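Local atomic coordinates of probable glutathione S-transferase GSTU1 (Oryza sativa, PDB entry 1OYJ), a protein that conjugates reduced glutathione to a wide range of exogenous and endogenous hydrophobic electrophiles, a reaction by which plants detoxify herbicides. Residues T83-L87 / R161-V167; L148-F154 / W197-C201; W175-R181 / V217-V221. One frame throughout, in Å; residues are numbered along the deposited sequence. Where two conformers were deposited one is given.

Contact 1 (T83-L87 / R161-V167)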
loop_
_atom_site.group_PDB
_atom_site.type_symbol
_atom_site.label_atom_id
_atom_site.label_comp_id
_atom_site.label_asym_id
_atom_site.label_seq_id
_atom_site.Cartn_x
_atom_site.Cartn_y
_atom_site.Cartn_z
ATOM N N THR A 83 -7.221 20.719 -9.440
ATOM C CA THR A 83 -8.498 20.075 -9.129
ATOM C C THR A 83 -8.682 19.815 -7.637
ATOM O O THR A 83 -7.714 19.806 -6.897
ATOM C CB THR A 83 -8.562 18.753 -9.886
ATOM O OG1 THR A 83 -7.531 17.817 -9.426
ATOM C CG2 THR A 83 -8.332 18.990 -11.376
ATOM N N PRO A 84 -9.916 19.672 -7.158
ATOM C CA PRO A 84 -10.119 19.455 -5.737
ATOM C C PRO A 84 -9.322 18.233 -5.303
ATOM O O PRO A 84 -9.300 17.233 -6.004
ATOM C CB PRO A 84 -11.634 19.239 -5.600
ATOM C CG PRO A 84 -12.226 19.647 -6.862
ATOM C CD PRO A 84 -11.186 19.737 -7.899
ATOM N N HIS A 85 -8.654 18.342 -4.167
ATOM C CA HIS A 85 -7.666 17.388 -3.724
ATOM C C HIS A 85 -8.303 16.284 -2.883
ATOM O O HIS A 85 -9.268 16.520 -2.171
ATOM C CB HIS A 85 -6.576 18.095 -2.905
ATOM C CG HIS A 85 -7.114 18.806 -1.703
ATOM N ND1 HIS A 85 -7.420 20.145 -1.714
ATOM C CD2 HIS A 85 -7.489 18.344 -0.480
ATOM C CE1 HIS A 85 -7.942 20.481 -0.541
ATOM N NE2 HIS A 85 -7.965 19.413 0.236
ATOM N N LEU A 86 -7.768 15.086 -2.986
ATOM C CA LEU A 86 -8.235 13.955 -2.164
ATOM C C LEU A 86 -7.494 13.942 -0.825
ATOM O O LEU A 86 -8.039 13.521 0.175
ATOM C CB LEU A 86 -8.000 12.632 -2.888
ATOM C CG LEU A 86 -8.943 12.399 -4.062
ATOM C CD1 LEU A 86 -8.477 11.157 -4.795
ATOM C CD2 LEU A 86 -10.341 12.336 -3.591
ATOM N N LEU A 87 -6.236 14.383 -0.851
ATOM C CA LEU A 87 -5.447 14.503 0.357
ATOM C C LEU A 87 -5.102 15.963 0.516
ATOM O O LEU A 87 -4.902 16.663 -0.455
ATOM C CB LEU A 87 -4.174 13.698 0.214
ATOM C CG LEU A 87 -4.318 12.178 0.149
ATOM C CD1 LEU A 87 -3.099 11.553 -0.365
ATOM C CD2 LEU A 87 -4.668 11.675 1.462
ATOM N N ARG A 161 -16.888 17.168 1.092
ATOM C CA ARG A 161 -16.798 16.315 -0.086
ATOM C C ARG A 161 -15.876 15.104 0.142
ATOM O O ARG A 161 -15.209 14.994 1.161
ATOM C CB ARG A 161 -16.334 17.118 -1.295
ATOM C CG ARG A 161 -14.942 17.552 -1.262
ATOM C CD ARG A 161 -14.568 18.682 -2.326
ATOM N NE ARG A 161 -13.273 19.214 -1.961
ATOM C CZ ARG A 161 -12.094 18.543 -2.103
ATOM N NH1 ARG A 161 -10.960 19.098 -1.710
ATOM N NH2 ARG A 161 -12.025 17.339 -2.707
ATOM N N LEU A 162 -15.872 14.186 -0.820
ATOM C CA LEU A 162 -15.114 12.973 -0.694
ATOM C C LEU A 162 -13.617 13.221 -0.562
ATOM O O LEU A 162 -13.056 14.010 -1.275
ATOM C CB LEU A 162 -15.388 12.076 -1.885
ATOM C CG LEU A 162 -16.863 11.646 -2.069
ATOM C CD1 LEU A 162 -16.966 11.013 -3.397
ATOM C CD2 LEU A 162 -17.383 10.684 -1.019
ATOM N N GLY A 163 -13.006 12.594 0.440
ATOM C CA GLY A 163 -11.576 12.566 0.600
ATOM C C GLY A 163 -10.979 11.234 0.091
ATOM O O GLY A 163 -11.711 10.245 -0.313
ATOM N N PHE A 164 -9.652 11.178 0.189
ATOM C CA PHE A 164 -8.906 9.944 -0.132
ATOM C C PHE A 164 -9.494 8.639 0.419
ATOM O O PHE A 164 -9.747 7.711 -0.312
ATOM C CB PHE A 164 -7.494 10.079 0.374
ATOM C CG PHE A 164 -6.530 9.060 -0.147
ATOM C CD1 PHE A 164 -6.234 8.964 -1.457
ATOM C CD2 PHE A 164 -5.801 8.271 0.720
ATOM C CE1 PHE A 164 -5.273 8.010 -1.906
ATOM C CE2 PHE A 164 -4.775 7.408 0.272
ATOM C CZ PHE A 164 -4.583 7.228 -1.029
ATOM N N VAL A 165 -9.740 8.543 1.708
ATOM C CA VAL A 165 -10.295 7.328 2.257
ATOM C C VAL A 165 -11.690 7.123 1.824
ATOM O O VAL A 165 -12.075 5.973 1.586
ATOM C CB VAL A 165 -10.251 7.339 3.830
ATOM C CG1 VAL A 165 -10.855 6.102 4.404
ATOM C CG2 VAL A 165 -8.787 7.412 4.297
ATOM N N ASP A 166 -12.487 8.193 1.736
ATOM C CA ASP A 166 -13.858 8.041 1.293
ATOM C C ASP A 166 -13.879 7.355 -0.103
ATOM O O ASP A 166 -14.620 6.437 -0.329
ATOM C CB ASP A 166 -14.587 9.300 1.191
ATOM C CG ASP A 166 -14.674 10.051 2.537
ATOM O OD1 ASP A 166 -15.409 9.622 3.457
ATOM O OD2 ASP A 166 -14.045 11.127 2.647
ATOM N N VAL A 167 -13.058 7.862 -0.990
ATOM C CA VAL A 167 -12.949 7.296 -2.311
ATOM C C VAL A 167 -12.457 5.889 -2.305
ATOM O O VAL A 167 -12.997 5.025 -3.019
ATOM C CB VAL A 167 -12.221 8.249 -3.260
ATOM C CG1 VAL A 167 -12.106 7.603 -4.651
ATOM C CG2 VAL A 167 -13.015 9.522 -3.441
#
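At the centre lies Leu86, the most covered residue here, packed against the first turn of the helix that begins at Phe164. Its CB is 4.2 Å from Phe164 CB, and its CD2 is 3.9 Å from Val167 CG2; Phe164 and Val167, three positions apart, fall on the same side of the helix, and the leucine side chain meets Phe164 near its base, through CB, and Val167 with its CD2 methyl. Leu87 continues the apolar patch: its CD2 lies 3.4 Å from Phe164 CB, while its CD1 sits 4.2 Å from the centroid of the Phe164 ring and nearly on the ring normal, a CH-pi contact.

Further out the backbone takes over. The irregular 83-87 loop offers Leu86 O to Phe164 N at 2.8 Å, so an amide of the first helical turn, which has no partner within its own helix, is satisfied from across the contact. Gly163 is the N-cap, and Asp166 three residues on returns OD2 to Gly163 N at 2.8 Å; this is one half of a capping box, since glycine lacks the side chain for the other half. At the polar edge Arg161 grips His85 O with both NH2 (2.9 Å) and NH1 (3.1 Å). Its long side chain also brings NH2 to 3.5 Å from Pro84 CB, which covers one guanidinium face.

The 83-87 segment is part of the linker between the thioredoxin-like and all-helical domains of the GST fold. Leu86 and Val167 also rest on helix 16-28, and Phe164 is wedged between helices 69-79 and 97-124, so both domains meet here.

Contact 2 (L148-F154 / W197-C201)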
loop_
_atom_site.group_PDB
_atom_site.type_symbol
_atom_site.label_atom_id
_atom_site.label_comp_id
_atom_site.label_asym_id
_atom_site.label_seq_id
_atom_site.Cartn_x
_atom_site.Cartn_y
_atom_site.Cartn_z
ATOM N N LEU A 148 -14.427 6.663 11.523
ATOM C CA LEU A 148 -15.290 7.733 11.060
ATOM C C LEU A 148 -15.825 8.627 12.208
ATOM O O LEU A 148 -15.967 9.853 12.061
ATOM C CB LEU A 148 -16.484 7.170 10.295
ATOM C CG LEU A 148 -17.458 8.130 9.680
ATOM C CD1 LEU A 148 -16.749 9.135 8.702
ATOM C CD2 LEU A 148 -18.675 7.526 9.054
ATOM N N GLY A 149 -16.129 7.995 13.312
ATOM C CA GLY A 149 -16.589 8.693 14.486
ATOM C C GLY A 149 -17.838 9.446 14.148
ATOM O O GLY A 149 -18.778 8.895 13.594
ATOM N N ASP A 150 -17.815 10.733 14.416
ATOM C CA ASP A 150 -18.994 11.539 14.280
ATOM C C ASP A 150 -18.882 12.406 13.033
ATOM O O ASP A 150 -19.708 13.213 12.795
ATOM C CB ASP A 150 -19.066 12.327 15.562
ATOM C CG ASP A 150 -20.302 13.102 15.708
ATOM O OD1 ASP A 150 -20.306 14.247 16.198
ATOM O OD2 ASP A 150 -21.381 12.573 15.367
ATOM N N ARG A 151 -17.870 12.176 12.189
ATOM C CA ARG A 151 -17.681 12.999 10.984
ATOM C C ARG A 151 -18.641 12.604 9.834
ATOM O O ARG A 151 -19.236 11.532 9.833
ATOM C CB ARG A 151 -16.241 12.844 10.483
ATOM C CG ARG A 151 -15.234 13.127 11.602
ATOM C CD ARG A 151 -13.764 12.965 11.203
ATOM N NE ARG A 151 -13.420 11.723 10.536
ATOM C CZ ARG A 151 -12.316 10.996 10.798
ATOM N NH1 ARG A 151 -11.457 11.383 11.725
ATOM N NH2 ARG A 151 -12.071 9.879 10.158
ATOM N N GLU A 152 -18.839 13.543 8.941
ATOM C CA GLU A 152 -19.685 13.386 7.775
ATOM C C GLU A 152 -18.874 12.508 6.772
ATOM O O GLU A 152 -19.418 11.537 6.217
ATOM C CB GLU A 152 -19.927 14.735 7.166
ATOM C CG GLU A 152 -21.031 14.683 6.127
ATOM C CD GLU A 152 -21.329 16.005 5.390
ATOM O OE1 GLU A 152 -20.598 17.015 5.531
ATOM O OE2 GLU A 152 -22.310 16.003 4.617
ATOM N N PHE A 153 -17.585 12.798 6.683
ATOM C CA PHE A 153 -16.666 12.032 5.804
ATOM C C PHE A 153 -15.384 11.594 6.527
ATOM O O PHE A 153 -14.974 12.244 7.493
ATOM C CB PHE A 153 -16.241 12.876 4.584
ATOM C CG PHE A 153 -17.400 13.205 3.624
ATOM C CD1 PHE A 153 -17.926 12.241 2.709
ATOM C CD2 PHE A 153 -17.961 14.468 3.660
ATOM C CE1 PHE A 153 -18.977 12.605 1.902
ATOM C CE2 PHE A 153 -19.001 14.797 2.873
ATOM C CZ PHE A 153 -19.500 13.905 1.985
ATOM N N PHE A 154 -14.724 10.539 5.992
ATOM C CA PHE A 154 -13.457 10.115 6.535
ATOM C C PHE A 154 -12.481 11.213 6.427
ATOM O O PHE A 154 -11.708 11.376 7.324
ATOM C CB PHE A 154 -12.892 8.814 5.910
ATOM C CG PHE A 154 -13.650 7.589 6.336
ATOM C CD1 PHE A 154 -13.278 6.863 7.443
ATOM C CD2 PHE A 154 -14.739 7.211 5.650
ATOM C CE1 PHE A 154 -13.990 5.815 7.915
ATOM C CE2 PHE A 154 -15.471 6.116 6.046
ATOM C CZ PHE A 154 -15.071 5.377 7.249
ATOM N N TRP A 197 -23.103 6.871 6.429
ATOM C CA TRP A 197 -22.049 7.375 5.535
ATOM C C TRP A 197 -22.242 6.810 4.094
ATOM O O TRP A 197 -22.164 7.582 3.097
ATOM C CB TRP A 197 -20.643 7.065 6.062
ATOM C CG TRP A 197 -19.543 7.292 5.102
ATOM C CD1 TRP A 197 -18.846 8.432 4.880
ATOM C CD2 TRP A 197 -18.994 6.323 4.243
ATOM N NE1 TRP A 197 -17.929 8.220 3.883
ATOM C CE2 TRP A 197 -17.967 6.918 3.530
ATOM C CE3 TRP A 197 -19.223 4.973 4.084
ATOM C CZ2 TRP A 197 -17.247 6.254 2.568
ATOM C CZ3 TRP A 197 -18.487 4.294 3.213
ATOM C CH2 TRP A 197 -17.482 4.928 2.445
ATOM N N ALA A 198 -22.546 5.523 3.999
ATOM C CA ALA A 198 -22.743 4.923 2.664
ATOM C C ALA A 198 -23.954 5.598 1.961
ATOM O O ALA A 198 -23.904 5.951 0.792
ATOM C CB ALA A 198 -22.915 3.400 2.763
ATOM N N ARG A 199 -25.015 5.922 2.720
ATOM C CA ARG A 199 -26.205 6.559 2.091
ATOM C C ARG A 199 -25.857 7.991 1.611
ATOM O O ARG A 199 -26.230 8.421 0.518
ATOM C CB ARG A 199 -27.400 6.607 3.057
ATOM C CG ARG A 199 -28.075 5.307 3.262
ATOM C CD ARG A 199 -29.338 5.377 4.073
ATOM N NE ARG A 199 -29.203 6.042 5.373
ATOM C CZ ARG A 199 -28.909 5.416 6.505
ATOM N NH1 ARG A 199 -28.650 4.134 6.511
ATOM N NH2 ARG A 199 -28.875 6.070 7.633
ATOM N N ARG A 200 -25.115 8.728 2.429
ATOM C CA ARG A 200 -24.668 10.109 2.094
ATOM C C ARG A 200 -23.801 10.076 0.795
ATOM O O ARG A 200 -24.056 10.741 -0.167
ATOM C CB ARG A 200 -23.819 10.596 3.279
ATOM C CG ARG A 200 -23.042 11.944 3.244
ATOM C CD ARG A 200 -22.499 12.357 4.734
ATOM N NE ARG A 200 -23.358 11.830 5.784
ATOM C CZ ARG A 200 -23.044 10.968 6.756
ATOM N NH1 ARG A 200 -21.818 10.577 7.039
ATOM N NH2 ARG A 200 -24.030 10.570 7.570
ATOM N N CYS A 201 -22.791 9.216 0.799
ATOM C CA CYS A 201 -21.962 9.078 -0.363
ATOM C C CYS A 201 -22.813 8.720 -1.611
ATOM O O CYS A 201 -22.525 9.190 -2.718
ATOM C CB CYS A 201 -20.843 8.076 -0.130
ATOM S SG CYS A 201 -19.594 8.669 1.082
#
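Arg200 NH1 donates to Glu152 O at 2.7 Å, the strongest polar tie between the loop leaving helix 127-148 and helix 192-201 in the all-helical C-terminal domain of the GST fold. Arginine suits the place because its long side chain can reach a backbone carbonyl from the helix surface. The carboxylate of Glu152 adds charge attraction only: Glu152 OE2 is 4.5 Å from Arg200 NE and well out of the guanidinium plane. Trp197 has its own polar anchor, NE1 donating to OD1 of Asp166 in helix 164-169.

The loop can turn back on itself through a type II' beta turn from Leu148 to Arg151, closed by Arg151 N to Leu148 O at 3.0 Å. Gly149 takes the positive phi at its second position, a conformation that costs glycine little.

Beyond the turn, Trp197 gathers the apolar packing: Leu148 CD2 meets Trp197 CB at 3.6 Å, and Phe154 points its ring edge at the indole face, a T-shaped pair with 5.0 Å between the centroids of the Phe154 ring and the Trp197 five-membered ring. Phe153 packs beside them, its CD1 4.2 Å from Trp197 NE1 and its ring edge toward the Cys201 sulfur: SG lies 4.1 Å from Phe153 CE1.

Contact 3 (W175-R181 / V217-V221); sequences WFYSYER and VYDFV
In the all-helical C-terminal domain of the GST fold, helix 214-229 near the chain's end crosses helix 176-183. The local axes of the alpha-helical residues 176-181 and 217-221 approach to 9.2 Å with 52° between their N-to-C directions; the CA atoms are nearest at Ser178 and Tyr218, 5.2 Å, and at Trp175 and Val217, 6.3 Å.

Trp175 O accepts Tyr179 N at 2.9 Å. With chi1 m (-58°) and chi2 65°, its indole lies against the second helix: Val217 CG1 (chi1 t) stands over the five-membered ring, 3.6 Å from its centroid, a CH-pi contact, while Trp175 CZ3 is 4.0 Å from Val221 CG2 and Trp175 CH2 4.4 Å from Phe220 CD2. Trp175 and Phe220 both touch Val14, and the nearest atoms of the Trp175 side chain and a bound glutathione are about 7 Å apart, so this packing borders the active-site region.

Tyr177, chi1 t, turns its ring edge to the face of Tyr218 (chi1 t, chi2 51°), with centroids 5.3 Å apart and planes at 76°. Ser178, chi1 m, sits where the helices are closest, and its small side chain permits that approach: Ser178 OG is 3.2 Å from Tyr218 CA and 3.7 Å from Val221 CG2. Arg181 (chi1 m, chi3 p) lies at the exposed end of the contact, NH2 2.8 Å from Tyr218 OH at an angle too poor for a hydrogen bond.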
loop_
_atom_site.group_PDB
_atom_site.type_symbol
_atom_site.label_atom_id
_atom_site.label_comp_id
_atom_site.label_asym_id
_atom_site.label_seq_id
_atom_site.Cartn_x
_atom_site.Cartn_y
_atom_site.Cartn_z
ATOM N N TRP A 175 -21.215 -3.520 -2.371
ATOM C CA TRP A 175 -21.115 -4.904 -1.965
ATOM C C TRP A 175 -21.683 -5.113 -0.587
ATOM O O TRP A 175 -21.734 -6.260 -0.123
ATOM C CB TRP A 175 -19.633 -5.335 -2.015
ATOM C CG TRP A 175 -18.990 -5.172 -3.344
ATOM C CD1 TRP A 175 -18.766 -4.057 -3.978
ATOM C CD2 TRP A 175 -18.507 -6.210 -4.209
ATOM N NE1 TRP A 175 -18.151 -4.284 -5.180
ATOM C CE2 TRP A 175 -17.983 -5.610 -5.337
ATOM C CE3 TRP A 175 -18.457 -7.575 -4.131
ATOM C CZ2 TRP A 175 -17.398 -6.328 -6.373
ATOM C CZ3 TRP A 175 -17.928 -8.266 -5.194
ATOM C CH2 TRP A 175 -17.392 -7.649 -6.263
ATOM N N PHE A 176 -22.113 -4.057 0.106
ATOM C CA PHE A 176 -22.544 -4.253 1.493
ATOM C C PHE A 176 -23.714 -5.279 1.542
ATOM O O PHE A 176 -23.747 -6.185 2.358
ATOM C CB PHE A 176 -22.945 -2.962 2.207
ATOM C CG PHE A 176 -21.768 -2.118 2.712
ATOM C CD1 PHE A 176 -20.452 -2.495 2.491
ATOM C CD2 PHE A 176 -22.020 -0.913 3.352
ATOM C CE1 PHE A 176 -19.424 -1.710 2.910
ATOM C CE2 PHE A 176 -20.911 -0.158 3.830
ATOM C CZ PHE A 176 -19.680 -0.538 3.569
ATOM N N TYR A 177 -24.600 -5.162 0.577
ATOM C CA TYR A 177 -25.787 -5.999 0.512
ATOM C C TYR A 177 -25.376 -7.428 0.393
ATOM O O TYR A 177 -25.898 -8.249 1.123
ATOM C CB TYR A 177 -26.748 -5.548 -0.619
ATOM C CG TYR A 177 -27.928 -6.509 -0.826
ATOM C CD1 TYR A 177 -28.964 -6.606 0.116
ATOM C CD2 TYR A 177 -27.989 -7.339 -1.924
ATOM C CE1 TYR A 177 -30.077 -7.529 -0.066
ATOM C CE2 TYR A 177 -29.079 -8.218 -2.125
ATOM C CZ TYR A 177 -30.122 -8.314 -1.187
ATOM O OH TYR A 177 -31.194 -9.201 -1.364
ATOM N N SER A 178 -24.425 -7.712 -0.492
ATOM C CA SER A 178 -23.896 -9.030 -0.677
ATOM C C SER A 178 -23.193 -9.554 0.598
ATOM O O SER A 178 -23.310 -10.742 0.902
ATOM C CB SER A 178 -22.934 -9.052 -1.881
ATOM O OG SER A 178 -23.601 -8.732 -3.091
ATOM N N TYR A 179 -22.504 -8.679 1.313
ATOM C CA TYR A 179 -21.867 -9.083 2.558
ATOM C C TYR A 179 -22.941 -9.478 3.543
ATOM O O TYR A 179 -22.748 -10.445 4.276
ATOM C CB TYR A 179 -21.071 -7.964 3.212
ATOM C CG TYR A 179 -19.901 -7.428 2.408
ATOM C CD1 TYR A 179 -19.345 -8.126 1.396
ATOM C CD2 TYR A 179 -19.351 -6.257 2.727
ATOM C CE1 TYR A 179 -18.298 -7.586 0.665
ATOM C CE2 TYR A 179 -18.307 -5.755 2.044
ATOM C CZ TYR A 179 -17.807 -6.409 1.016
ATOM O OH TYR A 179 -16.722 -5.827 0.343
ATOM N N GLU A 180 -24.037 -8.706 3.553
ATOM C CA GLU A 180 -25.187 -8.977 4.414
ATOM C C GLU A 180 -25.834 -10.297 4.209
ATOM O O GLU A 180 -26.048 -11.069 5.192
ATOM C CB GLU A 180 -26.275 -7.883 4.378
ATOM C CG GLU A 180 -25.829 -6.602 5.047
ATOM C CD GLU A 180 -26.768 -5.423 4.862
ATOM O OE1 GLU A 180 -27.543 -5.406 3.899
ATOM O OE2 GLU A 180 -26.743 -4.546 5.716
ATOM N N ARG A 181 -26.092 -10.617 2.956
ATOM C CA ARG A 181 -26.772 -11.843 2.680
ATOM C C ARG A 181 -25.838 -13.028 2.891
ATOM O O ARG A 181 -26.247 -14.047 3.418
ATOM C CB ARG A 181 -27.316 -11.823 1.235
ATOM C CG ARG A 181 -28.415 -10.759 1.055
ATOM C CD ARG A 181 -29.574 -11.170 0.293
ATOM N NE ARG A 181 -30.341 -12.278 0.858
ATOM C CZ ARG A 181 -30.773 -13.302 0.130
ATOM N NH1 ARG A 181 -31.514 -14.265 0.669
ATOM N NH2 ARG A 181 -30.451 -13.380 -1.157
ATOM N N VAL A 217 -24.558 -6.151 -8.139
ATOM C CA VAL A 217 -23.381 -6.756 -7.531
ATOM C C VAL A 217 -23.737 -8.073 -6.923
ATOM O O VAL A 217 -23.012 -9.019 -7.109
ATOM C CB VAL A 217 -22.699 -5.833 -6.487
ATOM C CG1 VAL A 217 -21.567 -6.514 -5.695
ATOM C CG2 VAL A 217 -22.126 -4.596 -7.142
ATOM N N TYR A 218 -24.905 -8.189 -6.332
ATOM C CA TYR A 218 -25.280 -9.477 -5.718
ATOM C C TYR A 218 -25.403 -10.552 -6.770
ATOM O O TYR A 218 -25.124 -11.711 -6.494
ATOM C CB TYR A 218 -26.570 -9.406 -4.983
ATOM C CG TYR A 218 -26.946 -10.663 -4.164
ATOM C CD1 TYR A 218 -26.062 -11.231 -3.287
ATOM C CD2 TYR A 218 -28.189 -11.247 -4.293
ATOM C CE1 TYR A 218 -26.396 -12.320 -2.534
ATOM C CE2 TYR A 218 -28.526 -12.375 -3.536
ATOM C CZ TYR A 218 -27.617 -12.881 -2.672
ATOM O OH TYR A 218 -27.875 -13.985 -1.925
ATOM N N ASP A 219 -25.887 -10.159 -7.943
ATOM C CA ASP A 219 -26.012 -11.063 -9.079
ATOM C C ASP A 219 -24.644 -11.482 -9.587
ATOM O O ASP A 219 -24.362 -12.676 -9.861
ATOM C CB ASP A 219 -26.814 -10.344 -10.134
ATOM C CG ASP A 219 -28.300 -10.502 -9.912
ATOM O OD1 ASP A 219 -28.747 -11.395 -9.112
ATOM O OD2 ASP A 219 -29.070 -9.733 -10.480
ATOM N N PHE A 220 -23.715 -10.555 -9.614
ATOM C CA PHE A 220 -22.332 -10.924 -9.985
ATOM C C PHE A 220 -21.739 -11.904 -8.906
ATOM O O PHE A 220 -21.078 -12.885 -9.267
ATOM C CB PHE A 220 -21.496 -9.700 -10.127
ATOM C CG PHE A 220 -20.149 -9.954 -10.587
ATOM C CD1 PHE A 220 -19.907 -10.246 -11.899
ATOM C CD2 PHE A 220 -19.088 -9.867 -9.719
ATOM C CE1 PHE A 220 -18.623 -10.547 -12.338
ATOM C CE2 PHE A 220 -17.818 -10.105 -10.149
ATOM C CZ PHE A 220 -17.588 -10.435 -11.493
ATOM N N VAL A 221 -22.001 -11.658 -7.624
ATOM C CA VAL A 221 -21.456 -12.512 -6.591
ATOM C C VAL A 221 -22.017 -13.911 -6.831
ATOM O O VAL A 221 -21.386 -14.932 -6.541
ATOM C CB VAL A 221 -21.874 -12.022 -5.263
ATOM C CG1 VAL A 221 -21.651 -13.047 -4.210
ATOM C CG2 VAL A 221 -21.082 -10.784 -4.957
#

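How the contacts relate
Along the chain the segments run 83-87, 148-154, 161-167, 175-181, 197-201 and 217-221, so contacts 1 and 2 interlace, as do 2 and 3, whereas contact 1 closes before contact 3 opens. Contacts 1 and 2, with centres about 13 Å apart, are joined directly: Asp166 OD1 lies 2.8 Å from Phe154 N and 2.9 Å from Trp197 NE1, probable hydrogen bonds coupling helix 164-169 to both segments of contact 2. Contacts 2 and 3, about 21 Å between centres, touch at Ala198 CB and Phe176 CE2. Contacts 1 and 3, with centres about 26 Å apart, lie on opposite sides of the chain's centre. Packing thus extends from the interdomain linker through the helical domain to its C-terminal helix.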